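Local coordinates for tailspike protein (Acinetobacter phage vB_ApiP_P1, PDB 6E1R), which probably acts as the trimeric receptor-binding spike of the phage tail, recognising and hydrolysing surface polysaccharide of its Acinetobacter host, at residues H338-C343 with Y364-S369; G306-N311 with I332-I337; G446-V451 with V528-A533. All blocks are in the same frame, centred on the assembly; numbering follows the deposited sequence.

How the contacts relate
Contacts 1 and 2 are neighbours in the parallel beta-helix, their centres 9 Å apart. His338, the first residue of contact 1, directly follows Ile337 of contact 2 and joins them through two probable backbone hydrogen bonds, His338 N to Gly306 O at 2.9 Å and His338 O to Ile308 N at 3.0 Å. Segments 306-311, 338-343 and 364-369 therefore lie next to one another along the wall of the beta-helix. Both contacts reach the second subunit of the trimer. Contact 3 stands apart in the C-terminal domain, its nearest atoms about 40 Å from contact 1 and about 38 Å from contact 2, and belongs to an antiparallel sheet.

Contact 1. Residues H338-C343 with Y364-S369; sequences HMNRPC and YGQLIS
The imidazole of His338 has Tyr364 O over one face, offset toward the rim, while its CE1 sits at the edge of the Tyr364 ring, 3.7 Å from Tyr364 CD1. The rings lie side by side, pointing the same way, with planes 35° apart. In the second subunit, Ser299 OG is hydrogen-bonded to His338 ND1 and Phe328 meets the Tyr364 ring edge-to-face. Further along, Ile368 CG2 approaches the Arg341 guanidinium obliquely, coming to within 3.4 Å of Arg341 NE. These are successive rungs of a parallel beta-helix, the characteristic tailspike architecture: Met339 N donates to Tyr364 O (2.6 Å) and Arg341 N to Gln366 O (2.6 Å), while Gly365 CA, without a side chain, lets Met339 O approach to 3.2 Å. On the buried side Pro342 CD packs on Leu367 CD2 at 3.7 Å, and Ile347 touches both residues. Beyond the strand a water takes over the bridging, donating to Cys343 O, accepting from Ile368 N at 3.0 Å and bonding Ser369 OG, which is turned between the backbone N and the carbonyl carbon (chi1 68°).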
ATOM      1  N   HIS A 338      -1.498  -5.688 -12.668  1.00 43.23           N
ATOM      2  CA  HIS A 338      -2.004  -6.095 -13.974  1.00 42.01           C
ATOM      3  C   HIS A 338      -0.900  -6.863 -14.690  1.00 42.65           C
ATOM      4  O   HIS A 338       0.138  -6.289 -15.037  1.00 36.01           O
ATOM      5  CB  HIS A 338      -2.450  -4.878 -14.779  1.00 34.43           C
ATOM      6  CG  HIS A 338      -3.160  -5.222 -16.051  1.00 36.97           C
ATOM      7  ND1 HIS A 338      -4.534  -5.280 -16.141  1.00 32.26           N
ATOM      8  CD2 HIS A 338      -2.689  -5.535 -17.280  1.00 31.27           C
ATOM      9  CE1 HIS A 338      -4.880  -5.608 -17.372  1.00 33.26           C
ATOM     10  NE2 HIS A 338      -3.779  -5.770 -18.085  1.00 42.60           N
HETATM   11  N   MSE A 339      -1.112  -8.157 -14.906  1.00 48.50           N
HETATM   12  CA  MSE A 339      -0.060  -9.015 -15.445  1.00 50.86           C
HETATM   13  C   MSE A 339      -0.483  -9.773 -16.700  1.00 48.62           C
HETATM   14  O   MSE A 339      -0.807 -10.958 -16.640  1.00 51.10           O
HETATM   15  CB  MSE A 339       0.403 -10.006 -14.377  1.00 54.86           C
HETATM   16  CG  MSE A 339       1.012  -9.344 -13.154  1.00 64.36           C
HETATM   17 SE   MSE A 339       1.471 -10.615 -11.752  1.00 74.95          SE
HETATM   18  CE  MSE A 339       3.391 -10.294 -11.664  1.00 71.53           C
ATOM     19  N   ASN A 340      -0.465  -9.082 -17.837  1.00 47.02           N
ATOM     20  CA  ASN A 340      -0.765  -9.684 -19.136  1.00 52.93           C
ATOM     21  C   ASN A 340       0.535 -10.234 -19.714  1.00 54.57           C
ATOM     22  O   ASN A 340       1.318  -9.497 -20.317  1.00 58.43           O
ATOM     23  CB  ASN A 340      -1.402  -8.657 -20.065  1.00 56.96           C
ATOM     24  CG  ASN A 340      -1.896  -9.269 -21.359  1.00 63.18           C
ATOM     25  OD1 ASN A 340      -1.987 -10.490 -21.485  1.00 67.42           O
ATOM     26  ND2 ASN A 340      -2.219  -8.421 -22.329  1.00 67.08           N
ATOM     27  N   ARG A 341       0.766 -11.540 -19.531  1.00 51.47           N
ATOM     28  CA  ARG A 341       2.011 -12.182 -19.949  1.00 46.60           C
ATOM     29  C   ARG A 341       3.222 -11.545 -19.281  1.00 43.69           C
ATOM     30  O   ARG A 341       4.038 -10.900 -19.953  1.00 41.96           O
ATOM     31  CB  ARG A 341       2.177 -12.163 -21.472  1.00 45.04           C
ATOM     32  CG  ARG A 341       1.066 -12.837 -22.252  1.00 47.50           C
ATOM     33  CD  ARG A 341       1.263 -12.630 -23.743  1.00 51.74           C
ATOM     34  NE  ARG A 341       0.990 -13.848 -24.503  1.00 58.26           N
ATOM     35  CZ  ARG A 341      -0.183 -14.181 -25.030  1.00 62.21           C
ATOM     36  NH1 ARG A 341      -1.237 -13.392 -24.878  1.00 66.54           N
ATOM     37  NH2 ARG A 341      -0.298 -15.317 -25.704  1.00 60.22           N
ATOM     38  N   PRO A 342       3.384 -11.712 -17.965  1.00 42.55           N
ATOM     39  CA  PRO A 342       4.510 -11.060 -17.280  1.00 40.78           C
ATOM     40  C   PRO A 342       5.852 -11.716 -17.550  1.00 39.71           C
ATOM     41  O   PRO A 342       6.884 -11.053 -17.386  1.00 42.90           O
ATOM     42  CB  PRO A 342       4.127 -11.172 -15.801  1.00 43.41           C
ATOM     43  CG  PRO A 342       3.298 -12.408 -15.734  1.00 44.04           C
ATOM     44  CD  PRO A 342       2.536 -12.474 -17.033  1.00 41.70           C
ATOM     45  N   CYS A 343       5.879 -12.984 -17.947  1.00 40.51           N
ATOM     46  CA  CYS A 343       7.126 -13.709 -18.168  1.00 38.77           C
ATOM     47  C   CYS A 343       6.810 -14.969 -18.969  1.00 39.28           C
ATOM     48  O   CYS A 343       5.689 -15.149 -19.456  1.00 41.93           O
ATOM     49  CB  CYS A 343       7.813 -14.035 -16.840  1.00 38.93           C
ATOM     50  SG  CYS A 343       6.753 -14.913 -15.686  1.00 37.65           S
ATOM     51  N   TYR A 364      -4.503  -9.524 -12.115  1.00 32.04           N
ATOM     52  CA  TYR A 364      -5.361  -9.657 -13.286  1.00 33.54           C
ATOM     53  C   TYR A 364      -4.501  -9.707 -14.539  1.00 35.58           C
ATOM     54  O   TYR A 364      -3.660  -8.828 -14.749  1.00 44.08           O
ATOM     55  CB  TYR A 364      -6.346  -8.482 -13.358  1.00 31.02           C
ATOM     56  CG  TYR A 364      -7.365  -8.563 -14.473  1.00 34.96           C
ATOM     57  CD1 TYR A 364      -7.077  -8.080 -15.743  1.00 38.90           C
ATOM     58  CD2 TYR A 364      -8.625  -9.101 -14.248  1.00 38.56           C
ATOM     59  CE1 TYR A 364      -8.010  -8.146 -16.762  1.00 42.38           C
ATOM     60  CE2 TYR A 364      -9.564  -9.170 -15.260  1.00 40.82           C
ATOM     61  CZ  TYR A 364      -9.252  -8.690 -16.514  1.00 42.17           C
ATOM     62  OH  TYR A 364     -10.186  -8.756 -17.523  1.00 44.15           O
ATOM     63  N   GLY A 365      -4.710 -10.725 -15.361  1.00 35.33           N
ATOM     64  CA  GLY A 365      -4.000 -10.825 -16.619  1.00 40.97           C
ATOM     65  C   GLY A 365      -4.081 -12.228 -17.191  1.00 43.74           C
ATOM     66  O   GLY A 365      -4.881 -13.056 -16.756  1.00 43.35           O
ATOM     67  N   GLN A 366      -3.219 -12.471 -18.177  1.00 45.32           N
ATOM     68  CA  GLN A 366      -3.152 -13.736 -18.894  1.00 43.90           C
ATOM     69  C   GLN A 366      -1.735 -14.283 -18.799  1.00 44.28           C
ATOM     70  O   GLN A 366      -0.762 -13.531 -18.910  1.00 47.44           O
ATOM     71  CB  GLN A 366      -3.568 -13.560 -20.359  1.00 46.76           C
ATOM     72  CG  GLN A 366      -3.403 -14.802 -21.216  1.00 56.37           C
ATOM     73  CD  GLN A 366      -3.832 -14.577 -22.652  1.00 65.75           C
ATOM     74  OE1 GLN A 366      -3.046 -14.124 -23.484  1.00 66.75           O
ATOM     75  NE2 GLN A 366      -5.086 -14.897 -22.951  1.00 70.95           N
ATOM     76  N   LEU A 367      -1.619 -15.594 -18.598  1.00 40.11           N
ATOM     77  CA  LEU A 367      -0.342 -16.238 -18.317  1.00 36.37           C
ATOM     78  C   LEU A 367       0.084 -17.142 -19.466  1.00 36.91           C
ATOM     79  O   LEU A 367      -0.709 -17.953 -19.954  1.00 38.31           O
ATOM     80  CB  LEU A 367      -0.421 -17.046 -17.021  1.00 33.72           C
ATOM     81  CG  LEU A 367      -0.620 -16.230 -15.745  1.00 35.08           C
ATOM     82  CD1 LEU A 367      -0.707 -17.143 -14.532  1.00 38.09           C
ATOM     83  CD2 LEU A 367       0.502 -15.220 -15.581  1.00 32.86           C
ATOM     84  N   ILE A 368       1.336 -16.993 -19.891  1.00 33.32           N
ATOM     85  CA  ILE A 368       2.013 -17.972 -20.729  1.00 40.06           C
ATOM     86  C   ILE A 368       3.085 -18.713 -19.932  1.00 40.91           C
ATOM     87  O   ILE A 368       4.012 -19.279 -20.508  1.00 42.00           O
ATOM     88  CB  ILE A 368       2.616 -17.323 -21.986  1.00 41.08           C
ATOM     89  CG1 ILE A 368       3.554 -16.182 -21.596  1.00 34.15           C
ATOM     90  CG2 ILE A 368       1.522 -16.821 -22.913  1.00 35.03           C
ATOM     91  CD1 ILE A 368       4.332 -15.615 -22.755  1.00 35.46           C
ATOM     92  N   SER A 369       2.967 -18.707 -18.606  1.00 32.99           N
ATOM     93  CA  SER A 369       3.995 -19.242 -17.728  1.00 39.65           C
ATOM     94  C   SER A 369       3.328 -19.841 -16.498  1.00 37.62           C
ATOM     95  O   SER A 369       2.101 -19.844 -16.368  1.00 36.50           O
ATOM     96  CB  SER A 369       4.989 -18.150 -17.325  1.00 40.36           C
ATOM     97  OG  SER A 369       4.367 -17.185 -16.492  1.00 31.82           O
TER
HETATM   98  O   HOH W   1       3.307 -15.310 -18.398  1.00 36.43           O

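Contact 2. Residues G306-N311 with I332-I337; sequences GYIEAN and IKFQGI
Ile308, Phe334 and Ile337 make the apolar part of this contact. Ile308 CD1 comes to the edge of the Phe334 ring, near its plane, 3.9 Å from Phe334 CE1, with the two side chains crossing at about a right angle. The extended chi2 of Ile308 (180°) carries CD1 out toward that ring. One atom further back, Ile308 CG1 rests on Ile337 CG2 at 3.8 Å. That methyl is anti to the backbone N of Ile337 and also lies 3.7 Å from Gly306 O, while the other branch of Ile337 brings CD1 to 4.0 Å from Gly306 N. Ile308 CD1 thus meets the rim of Phe334, whose ring is stacked with that of Phe360 and also meets that of Phe303.

Backbone contacts between the two segments are loose. Gly306 N and Gly336 O lie 3.9 Å apart and are not bonded to each other; the side-chain amide of Gln275 of the second subunit bridges them, its OE1 accepting from Gly306 N and its NE2 donating to Gly336 O. The chain turns a corner at Gly336 (phi 65°), so that the residues before and after it lie on different faces of the beta-helix.

Lys333 and Gln335 reach across the trimer interface. Lys333 NZ makes a weak bond to Gln335 OE1 (3.2 Å) within its own chain and a salt bridge with Glu361 of the third subunit, while the Gln335 amide is hydrogen-bonded to Gln335 of both other chains, a closed ring of three in this trimer. Aligned apolar side chains filling the interior, with corners between the faces, are typical of the right-handed parallel beta-helix of phage tailspikes.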
ATOM      1  N   GLY A 306       0.228  -1.525 -10.273  1.00 27.73           N
ATOM      2  CA  GLY A 306       1.119  -1.328 -11.393  1.00 27.43           C
ATOM      3  C   GLY A 306       0.938  -2.403 -12.441  1.00 40.70           C
ATOM      4  O   GLY A 306      -0.052  -3.144 -12.440  1.00 45.40           O
ATOM      5  N   TYR A 307       1.916  -2.492 -13.342  1.00 36.07           N
ATOM      6  CA  TYR A 307       1.882  -3.423 -14.462  1.00 27.23           C
ATOM      7  C   TYR A 307       3.170  -4.230 -14.514  1.00 35.71           C
ATOM      8  O   TYR A 307       4.262  -3.690 -14.318  1.00 39.00           O
ATOM      9  CB  TYR A 307       1.701  -2.699 -15.803  1.00 28.34           C
ATOM     10  CG  TYR A 307       0.382  -1.986 -15.968  1.00 29.60           C
ATOM     11  CD1 TYR A 307       0.154  -0.763 -15.354  1.00 30.00           C
ATOM     12  CD2 TYR A 307      -0.625  -2.520 -16.762  1.00 30.60           C
ATOM     13  CE1 TYR A 307      -1.043  -0.104 -15.507  1.00 31.39           C
ATOM     14  CE2 TYR A 307      -1.829  -1.864 -16.923  1.00 32.00           C
ATOM     15  CZ  TYR A 307      -2.031  -0.655 -16.293  1.00 51.97           C
ATOM     16  OH  TYR A 307      -3.229   0.004 -16.447  1.00 53.55           O
ATOM     17  N   ILE A 308       3.030  -5.527 -14.778  1.00 36.11           N
ATOM     18  CA  ILE A 308       4.153  -6.380 -15.156  1.00 33.19           C
ATOM     19  C   ILE A 308       3.681  -7.227 -16.329  1.00 35.88           C
ATOM     20  O   ILE A 308       3.063  -8.280 -16.137  1.00 43.02           O
ATOM     21  CB  ILE A 308       4.639  -7.260 -13.988  1.00 29.19           C
ATOM     22  CG1 ILE A 308       4.994  -6.406 -12.769  1.00 24.41           C
ATOM     23  CG2 ILE A 308       5.845  -8.085 -14.414  1.00 24.65           C
ATOM     24  CD1 ILE A 308       5.475  -7.204 -11.579  1.00 23.83           C
ATOM     25  N   GLU A 309       3.943  -6.767 -17.549  1.00 34.68           N
ATOM     26  CA  GLU A 309       3.354  -7.391 -18.725  1.00 40.65           C
ATOM     27  C   GLU A 309       4.316  -7.288 -19.899  1.00 42.07           C
ATOM     28  O   GLU A 309       5.379  -6.672 -19.808  1.00 47.18           O
ATOM     29  CB  GLU A 309       2.002  -6.752 -19.067  1.00 43.74           C
ATOM     30  CG  GLU A 309       2.053  -5.259 -19.331  1.00 48.90           C
ATOM     31  CD  GLU A 309       0.700  -4.694 -19.721  1.00 58.27           C
ATOM     32  OE1 GLU A 309      -0.312  -5.410 -19.564  1.00 58.59           O
ATOM     33  OE2 GLU A 309       0.645  -3.535 -20.184  1.00 63.21           O
ATOM     34  N   ALA A 310       3.935  -7.934 -21.004  1.00 35.38           N
ATOM     35  CA  ALA A 310       4.629  -7.813 -22.288  1.00 35.29           C
ATOM     36  C   ALA A 310       6.103  -8.197 -22.192  1.00 37.68           C
ATOM     37  O   ALA A 310       6.950  -7.623 -22.881  1.00 41.10           O
ATOM     38  CB  ALA A 310       4.481  -6.401 -22.861  1.00 32.04           C
ATOM     39  N   ASN A 311       6.426  -9.175 -21.347  1.00 29.58           N
ATOM     40  CA  ASN A 311       7.795  -9.665 -21.238  1.00 34.40           C
ATOM     41  C   ASN A 311       7.856 -11.113 -21.707  1.00 35.61           C
ATOM     42  O   ASN A 311       8.191 -12.016 -20.931  1.00 37.77           O
ATOM     43  CB  ASN A 311       8.298  -9.527 -19.802  1.00 27.99           C
ATOM     44  CG  ASN A 311       8.123  -8.122 -19.260  1.00 35.74           C
ATOM     45  OD1 ASN A 311       8.540  -7.148 -19.886  1.00 39.32           O
ATOM     46  ND2 ASN A 311       7.486  -8.010 -18.100  1.00 32.51           N
ATOM     47  N   ILE A 332       7.119 -11.988  -1.047  1.00 35.99           N
ATOM     48  CA  ILE A 332       7.027 -11.163  -2.245  1.00 34.66           C
ATOM     49  C   ILE A 332       5.545 -11.019  -2.557  1.00 37.01           C
ATOM     50  O   ILE A 332       4.891 -11.990  -2.963  1.00 38.26           O
ATOM     51  CB  ILE A 332       7.790 -11.763  -3.431  1.00 31.99           C
ATOM     52  CG1 ILE A 332       9.286 -11.837  -3.118  1.00 24.67           C
ATOM     53  CG2 ILE A 332       7.547 -10.939  -4.688  1.00 23.82           C
ATOM     54  CD1 ILE A 332      10.120 -12.390  -4.254  1.00 24.46           C
ATOM     55  N   LYS A 333       5.010  -9.816  -2.367  1.00 34.89           N
ATOM     56  CA  LYS A 333       3.583  -9.562  -2.513  1.00 29.69           C
ATOM     57  C   LYS A 333       3.316  -8.820  -3.814  1.00 29.95           C
ATOM     58  O   LYS A 333       3.923  -7.776  -4.076  1.00 38.50           O
ATOM     59  CB  LYS A 333       3.041  -8.758  -1.330  1.00 26.13           C
ATOM     60  CG  LYS A 333       1.536  -8.543  -1.388  1.00 35.06           C
ATOM     61  CD  LYS A 333       1.004  -7.888  -0.125  1.00 32.43           C
ATOM     62  CE  LYS A 333      -0.516  -7.805  -0.153  1.00 31.84           C
ATOM     63  NZ  LYS A 333      -1.069  -7.144   1.062  1.00 30.78           N
ATOM     64  N   PHE A 334       2.412  -9.364  -4.621  1.00 30.57           N
ATOM     65  CA  PHE A 334       1.918  -8.712  -5.831  1.00 33.19           C
ATOM     66  C   PHE A 334       0.497  -8.249  -5.518  1.00 36.01           C
ATOM     67  O   PHE A 334      -0.469  -8.993  -5.700  1.00 42.12           O
ATOM     68  CB  PHE A 334       1.958  -9.662  -7.023  1.00 36.10           C
ATOM     69  CG  PHE A 334       3.344 -10.093  -7.410  1.00 36.92           C
ATOM     70  CD1 PHE A 334       4.114  -9.318  -8.259  1.00 35.51           C
ATOM     71  CD2 PHE A 334       3.876 -11.274  -6.921  1.00 36.48           C
ATOM     72  CE1 PHE A 334       5.389  -9.715  -8.614  1.00 36.22           C
ATOM     73  CE2 PHE A 334       5.152 -11.674  -7.273  1.00 32.77           C
ATOM     74  CZ  PHE A 334       5.908 -10.895  -8.119  1.00 31.51           C
ATOM     75  N   GLN A 335       0.375  -7.015  -5.038  1.00 30.21           N
ATOM     76  CA  GLN A 335      -0.901  -6.467  -4.580  1.00 31.19           C
ATOM     77  C   GLN A 335      -1.541  -5.689  -5.724  1.00 33.26           C
ATOM     78  O   GLN A 335      -1.163  -4.549  -6.003  1.00 28.93           O
ATOM     79  CB  GLN A 335      -0.700  -5.592  -3.347  1.00 28.15           C
ATOM     80  CG  GLN A 335      -1.981  -4.980  -2.808  1.00 30.64           C
ATOM     81  CD  GLN A 335      -1.780  -4.278  -1.477  1.00 35.32           C
ATOM     82  OE1 GLN A 335      -0.807  -4.534  -0.768  1.00 38.87           O
ATOM     83  NE2 GLN A 335      -2.702  -3.387  -1.134  1.00 36.73           N
ATOM     84  N   GLY A 336      -2.513  -6.314  -6.386  1.00 30.24           N
ATOM     85  CA  GLY A 336      -3.271  -5.662  -7.436  1.00 30.09           C
ATOM     86  C   GLY A 336      -2.449  -5.284  -8.650  1.00 39.09           C
ATOM     87  O   GLY A 336      -2.469  -4.128  -9.083  1.00 48.08           O
ATOM     88  N   ILE A 337      -1.733  -6.250  -9.217  1.00 41.46           N
ATOM     89  CA  ILE A 337      -0.849  -6.012 -10.353  1.00 42.40           C
ATOM     90  C   ILE A 337      -1.534  -6.506 -11.619  1.00 45.33           C
ATOM     91  O   ILE A 337      -2.085  -7.614 -11.646  1.00 40.71           O
ATOM     92  CB  ILE A 337       0.508  -6.708 -10.157  1.00 36.88           C
ATOM     93  CG1 ILE A 337       1.071  -6.392  -8.771  1.00 35.21           C
ATOM     94  CG2 ILE A 337       1.489  -6.282 -11.237  1.00 36.70           C
ATOM     95  CD1 ILE A 337       1.250  -4.914  -8.511  1.00 31.39           C
TER

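Contact 3. Residues G446-V451 with V528-A533; sequences GSSVGV and VLVATA
Ser448 OG and Thr532 OG1 share a hydrogen bond of 2.7 Å across the non-hydrogen-bonded pair Ser448-Thr532 of two antiparallel strands. Both oxygens stand anti to their own carbonyl carbon, beside the backbone N (chi1 -61° in Ser448, -57° in Thr532), which brings them together on one face of the sheet. Next on that face, Ser448 CB touches Val530 CG1 at 3.7 Å. Val528 CG1 then lies over the bare CA of Gly450 at 3.8 Å; with no side chain there, the valine methyl can settle directly on the backbone.

Behind these side chains runs the ladder that sets their register. Val449 and Ala531 form a hydrogen-bonded pair, with Val449 N donating to Ala531 O and Ala531 N returning a bond to Val449 O, each 2.9 Å long. The ladder continues with Val451 N to Leu529 O at 2.8 Å at one end and Ala533 N to Ser447 O at 2.9 Å at the other. Between the rungs, Thr532 CA and Ser448 CA add CA-H...O contacts to Ser447 O and Ala531 O. Segments 448-451 and 528-533 run antiparallel with 144° between their directions, consistent with a twisted sheet.

On the opposite face, where Val449 and Ala531 point, Val451 CG2 packs against Ala531 CB at 4.0 Å. Ala531 also meets Trp521, Phe443 and Met543 on this side. Within its four-stranded antiparallel sheet, strand 528-533 lies between 519-523 and 448-455, and strand 552-553 follows on the far side of 448-455; strands 435-443 and 539-548 of the five-stranded antiparallel sheet pack against the Val449 and Ala531 face, giving the C-terminal domain a beta-sandwich arrangement.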
ATOM      1  N   GLY A 446      -0.478 -64.341  12.440  1.00 33.19           N
ATOM      2  CA  GLY A 446      -0.673 -64.096  13.854  1.00 34.92           C
ATOM      3  C   GLY A 446       0.251 -63.076  14.480  1.00 38.28           C
ATOM      4  O   GLY A 446       0.218 -62.907  15.704  1.00 41.47           O
ATOM      5  N   SER A 447       1.072 -62.387  13.690  1.00 40.23           N
ATOM      6  CA  SER A 447       2.021 -61.440  14.254  1.00 36.81           C
ATOM      7  C   SER A 447       1.332 -60.118  14.586  1.00 36.79           C
ATOM      8  O   SER A 447       0.231 -59.819  14.113  1.00 29.74           O
ATOM      9  CB  SER A 447       3.181 -61.197  13.290  1.00 33.61           C
ATOM     10  OG  SER A 447       2.758 -60.458  12.158  1.00 39.52           O
ATOM     11  N   SER A 448       2.004 -59.320  15.414  1.00 38.05           N
ATOM     12  CA  SER A 448       1.492 -58.033  15.867  1.00 39.90           C
ATOM     13  C   SER A 448       2.445 -56.927  15.438  1.00 42.69           C
ATOM     14  O   SER A 448       3.664 -57.059  15.587  1.00 40.62           O
ATOM     15  CB  SER A 448       1.311 -58.020  17.388  1.00 38.39           C
ATOM     16  OG  SER A 448       0.383 -59.008  17.796  1.00 35.12           O
ATOM     17  N   VAL A 449       1.887 -55.838  14.910  1.00 45.37           N
ATOM     18  CA  VAL A 449       2.663 -54.695  14.443  1.00 42.92           C
ATOM     19  C   VAL A 449       2.005 -53.423  14.957  1.00 43.11           C
ATOM     20  O   VAL A 449       0.784 -53.265  14.850  1.00 45.08           O
ATOM     21  CB  VAL A 449       2.766 -54.660  12.904  1.00 39.35           C
ATOM     22  CG1 VAL A 449       3.521 -53.423  12.448  1.00 38.57           C
ATOM     23  CG2 VAL A 449       3.442 -55.918  12.381  1.00 42.43           C
ATOM     24  N   GLY A 450       2.811 -52.519  15.509  1.00 45.74           N
ATOM     25  CA  GLY A 450       2.285 -51.242  15.958  1.00 39.82           C
ATOM     26  C   GLY A 450       1.922 -50.348  14.784  1.00 36.90           C
ATOM     27  O   GLY A 450       2.609 -50.316  13.762  1.00 35.02           O
ATOM     28  N   VAL A 451       0.826 -49.613  14.939  1.00 34.01           N
ATOM     29  CA  VAL A 451       0.300 -48.746  13.892  1.00 39.37           C
ATOM     30  C   VAL A 451       0.512 -47.274  14.225  1.00 39.10           C
ATOM     31  O   VAL A 451       1.002 -46.507  13.395  1.00 47.95           O
ATOM     32  CB  VAL A 451      -1.194 -49.043  13.628  1.00 41.92           C
ATOM     33  CG1 VAL A 451      -1.779 -48.019  12.667  1.00 42.40           C
ATOM     34  CG2 VAL A 451      -1.363 -50.451  13.079  1.00 41.35           C
ATOM     35  N   VAL A 528       0.546 -47.735  22.311  1.00 31.95           N
ATOM     36  CA  VAL A 528       0.635 -47.921  20.867  1.00 33.50           C
ATOM     37  C   VAL A 528      -0.552 -48.756  20.407  1.00 35.36           C
ATOM     38  O   VAL A 528      -0.841 -49.812  20.984  1.00 42.41           O
ATOM     39  CB  VAL A 528       1.962 -48.590  20.472  1.00 35.83           C
ATOM     40  CG1 VAL A 528       1.990 -48.872  18.977  1.00 36.30           C
ATOM     41  CG2 VAL A 528       3.136 -47.710  20.874  1.00 32.18           C
ATOM     42  N   LEU A 529      -1.245 -48.282  19.372  1.00 31.43           N
ATOM     43  CA  LEU A 529      -2.317 -49.056  18.751  1.00 31.56           C
ATOM     44  C   LEU A 529      -1.703 -50.199  17.954  1.00 38.71           C
ATOM     45  O   LEU A 529      -1.050 -49.972  16.931  1.00 46.15           O
ATOM     46  CB  LEU A 529      -3.170 -48.160  17.858  1.00 28.20           C
ATOM     47  CG  LEU A 529      -4.353 -48.832  17.157  1.00 27.08           C
ATOM     48  CD1 LEU A 529      -5.381 -49.300  18.174  1.00 35.04           C
ATOM     49  CD2 LEU A 529      -4.988 -47.897  16.140  1.00 26.92           C
ATOM     50  N   VAL A 530      -1.910 -51.430  18.418  1.00 33.07           N
ATOM     51  CA  VAL A 530      -1.282 -52.612  17.842  1.00 32.38           C
ATOM     52  C   VAL A 530      -2.314 -53.388  17.037  1.00 38.01           C
ATOM     53  O   VAL A 530      -3.455 -53.573  17.481  1.00 42.73           O
ATOM     54  CB  VAL A 530      -0.658 -53.498  18.938  1.00 32.87           C
ATOM     55  CG1 VAL A 530       0.004 -54.723  18.325  1.00 30.99           C
ATOM     56  CG2 VAL A 530       0.340 -52.698  19.758  1.00 33.62           C
ATOM     57  N   ALA A 531      -1.913 -53.839  15.852  1.00 39.16           N
ATOM     58  CA  ALA A 531      -2.736 -54.683  14.998  1.00 40.91           C
ATOM     59  C   ALA A 531      -2.141 -56.084  14.958  1.00 47.11           C
ATOM     60  O   ALA A 531      -0.937 -56.243  14.734  1.00 52.66           O
ATOM     61  CB  ALA A 531      -2.829 -54.108  13.582  1.00 42.13           C
ATOM     62  N   THR A 532      -2.983 -57.090  15.176  1.00 43.17           N
ATOM     63  CA  THR A 532      -2.571 -58.488  15.152  1.00 42.47           C
ATOM     64  C   THR A 532      -3.264 -59.199  14.000  1.00 41.82           C
ATOM     65  O   THR A 532      -4.494 -59.151  13.888  1.00 43.31           O
ATOM     66  CB  THR A 532      -2.898 -59.182  16.476  1.00 39.75           C
ATOM     67  OG1 THR A 532      -2.274 -58.473  17.553  1.00 37.26           O
ATOM     68  CG2 THR A 532      -2.398 -60.618  16.463  1.00 34.54           C
ATOM     69  N   ALA A 533      -2.479 -59.864  13.154  1.00 40.32           N
ATOM     70  CA  ALA A 533      -3.029 -60.521  11.977  1.00 41.04           C
ATOM     71  C   ALA A 533      -3.999 -61.628  12.377  1.00 44.86           C
ATOM     72  O   ALA A 533      -3.781 -62.348  13.355  1.00 45.08           O
ATOM     73  CB  ALA A 533      -1.903 -61.093  11.115  1.00 40.21           C
TER